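Local structure of dehydroascorbate reductase (Chlamydomonas reinhardtii, 5XFT) at residues A[162-167]-A[209-214]. The protein probably reduces dehydroascorbate to ascorbate at the expense of two glutathiones, as a member of the DHAR family within the glutathione S-transferase superfamily. Sequence-based numbering, arbitrary orientation.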
loop_
_atom_site.group_PDB
_atom_site.type_symbol
_atom_site.label_atom_id
_atom_site.label_comp_id
_atom_site.label_asym_id
_atom_site.label_seq_id
_atom_site.Cartn_x
_atom_site.Cartn_y
_atom_site.Cartn_z
ATOM N N LEU A 162 -5.521 -3.306 -1.977
ATOM C CA LEU A 162 -6.282 -4.020 -2.996
ATOM C C LEU A 162 -5.410 -5.040 -3.719
ATOM O O LEU A 162 -5.871 -6.143 -4.044
ATOM C CB LEU A 162 -6.886 -3.022 -3.985
ATOM C CG LEU A 162 -7.730 -3.581 -5.127
ATOM C CD1 LEU A 162 -9.022 -4.173 -4.602
ATOM C CD2 LEU A 162 -8.009 -2.492 -6.147
ATOM N N TYR A 163 -4.152 -4.679 -3.984
ATOM C CA TYR A 163 -3.195 -5.605 -4.585
ATOM C C TYR A 163 -3.084 -6.880 -3.756
ATOM O O TYR A 163 -3.262 -7.999 -4.267
ATOM C CB TYR A 163 -1.839 -4.905 -4.691
ATOM C CG TYR A 163 -0.809 -5.565 -5.584
ATOM C CD1 TYR A 163 -1.176 -6.462 -6.578
ATOM C CD2 TYR A 163 0.541 -5.289 -5.417
ATOM C CE1 TYR A 163 -0.225 -7.049 -7.384
ATOM C CE2 TYR A 163 1.493 -5.869 -6.214
ATOM C CZ TYR A 163 1.112 -6.750 -7.195
ATOM O OH TYR A 163 2.077 -7.328 -7.987
ATOM N N HIS A 164 -2.805 -6.716 -2.459
ATOM C CA HIS A 164 -2.757 -7.858 -1.554
ATOM C C HIS A 164 -4.067 -8.632 -1.565
ATOM O O HIS A 164 -4.065 -9.868 -1.539
ATOM C CB HIS A 164 -2.434 -7.389 -0.137
ATOM C CG HIS A 164 -0.981 -7.128 0.095
ATOM N ND1 HIS A 164 -0.234 -7.847 1.002
ATOM C CD2 HIS A 164 -0.137 -6.227 -0.461
ATOM C CE1 HIS A 164 1.009 -7.402 0.997
ATOM N NE2 HIS A 164 1.095 -6.419 0.118
ATOM N N ALA A 165 -5.198 -7.923 -1.611
ATOM C CA ALA A 165 -6.494 -8.591 -1.533
ATOM C C ALA A 165 -6.707 -9.515 -2.725
ATOM O O ALA A 165 -6.991 -10.707 -2.557
ATOM C CB ALA A 165 -7.619 -7.558 -1.433
ATOM N N VAL A 166 -6.559 -8.991 -3.944
ATOM C CA VAL A 166 -6.844 -9.822 -5.110
ATOM C C VAL A 166 -5.822 -10.950 -5.231
ATOM O O VAL A 166 -6.191 -12.114 -5.446
ATOM C CB VAL A 166 -6.940 -8.970 -6.395
ATOM C CG1 VAL A 166 -8.025 -7.912 -6.251
ATOM C CG2 VAL A 166 -5.617 -8.315 -6.747
ATOM N N VAL A 167 -4.533 -10.645 -5.038
ATOM C CA VAL A 167 -3.504 -11.668 -5.220
ATOM C C VAL A 167 -3.650 -12.766 -4.174
ATOM O O VAL A 167 -3.786 -13.955 -4.498
ATOM C CB VAL A 167 -2.102 -11.038 -5.176
ATOM C CG1 VAL A 167 -1.038 -12.122 -5.104
ATOM C CG2 VAL A 167 -1.883 -10.155 -6.397
ATOM N N ALA A 209 4.316 -15.189 -0.276
ATOM C CA ALA A 209 5.277 -15.564 0.753
ATOM C C ALA A 209 5.055 -14.767 2.029
ATOM O O ALA A 209 5.176 -15.308 3.135
ATOM C CB ALA A 209 6.703 -15.363 0.238
ATOM N N GLY A 210 4.741 -13.476 1.898
ATOM C CA GLY A 210 4.437 -12.685 3.075
ATOM C C GLY A 210 3.290 -13.270 3.873
ATOM O O GLY A 210 3.361 -13.368 5.099
ATOM N N TRP A 211 2.231 -13.698 3.185
ATOM C CA TRP A 211 1.053 -14.185 3.897
ATOM C C TRP A 211 1.187 -15.639 4.344
ATOM O O TRP A 211 0.612 -16.015 5.374
ATOM C CB TRP A 211 -0.182 -13.994 3.023
ATOM C CG TRP A 211 -0.643 -12.580 3.032
ATOM C CD1 TRP A 211 -0.435 -11.631 2.069
ATOM C CD2 TRP A 211 -1.361 -11.936 4.085
ATOM N NE1 TRP A 211 -1.006 -10.434 2.452
ATOM C CE2 TRP A 211 -1.577 -10.596 3.690
ATOM C CE3 TRP A 211 -1.851 -12.363 5.324
ATOM C CZ2 TRP A 211 -2.261 -9.685 4.491
ATOM C CZ3 TRP A 211 -2.536 -11.459 6.115
ATOM C CH2 TRP A 211 -2.735 -10.133 5.695
ATOM N N GLU A 212 1.935 -16.462 3.602
ATOM C CA GLU A 212 2.243 -17.821 4.040
ATOM C C GLU A 212 2.891 -17.830 5.415
ATOM O O GLU A 212 2.701 -18.779 6.184
ATOM C CB GLU A 212 3.157 -18.509 3.026
ATOM C CG GLU A 212 2.420 -19.323 1.981
ATOM C CD GLU A 212 3.297 -19.697 0.801
ATOM O OE1 GLU A 212 2.838 -20.500 -0.040
ATOM O OE2 GLU A 212 4.435 -19.183 0.706
ATOM N N ARG A 213 3.651 -16.779 5.741
ATOM C CA ARG A 213 4.203 -16.588 7.078
ATOM C C ARG A 213 3.133 -16.620 8.166
ATOM O O ARG A 213 3.482 -16.708 9.345
ATOM C CB ARG A 213 4.980 -15.258 7.125
ATOM C CG ARG A 213 6.022 -15.102 8.234
ATOM C CD ARG A 213 6.709 -13.727 8.136
ATOM N NE ARG A 213 7.463 -13.412 9.346
ATOM C CZ ARG A 213 7.358 -12.260 10.010
ATOM N NH1 ARG A 213 6.538 -11.311 9.575
ATOM N NH2 ARG A 213 8.067 -12.041 11.108
ATOM N N HIS A 214 1.842 -16.564 7.806
ATOM C CA HIS A 214 0.759 -16.637 8.782
ATOM C C HIS A 214 -0.365 -17.593 8.403
ATOM O O HIS A 214 -1.306 -17.747 9.190
ATOM C CB HIS A 214 0.170 -15.241 9.028
ATOM C CG HIS A 214 1.203 -14.217 9.373
ATOM N ND1 HIS A 214 1.959 -14.285 10.523
ATOM C CD2 HIS A 214 1.634 -13.122 8.702
ATOM C CE1 HIS A 214 2.801 -13.266 10.554
ATOM N NE2 HIS A 214 2.624 -12.546 9.460
#
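W211 reaches from the C-terminal helix 204-212 to H164 on helix 153-173, and the indole N-H is what makes the connection. NE1 of W211 donates to ND1 of H164 over 3.1 Å, with an angle of 158° at the hydrogen. The bond lies close to both ring planes, so each ring presents its rim and neither covers the other's face. Turned 74° against each other, with 5.3 Å between the imidazole centroid and that of the indole five-membered ring, the two are joined by a polar bond rather than a stack. In H164 CG stands anti to the carbonyl carbon (chi1 -80°), and W211 has the same first torsion, which directs each ring toward the opposite helix, across the 9.2 Å between the CA atoms of H164 and W211.

This inner side is well filled: F107 of helix 103-112 touches both residues, meeting the indole edge to face, while A168 and F172 also pack on W211. On the solvent side E212, R213 and H214 are exposed and none of them touches 162-167, though E212 still rests on F172 further along the same helix.

An alanine in place of H164 would probably leave the buried indole N-H without its acceptor and open a gap beside F107. Because ND1 accepts, the ring proton should sit on NE2, in keeping with the weak hydrogen bond from NE2 to the carbonyl O of D20; the imidazole thus links the C-terminal helix to the chain just before the likely active-site CxxC.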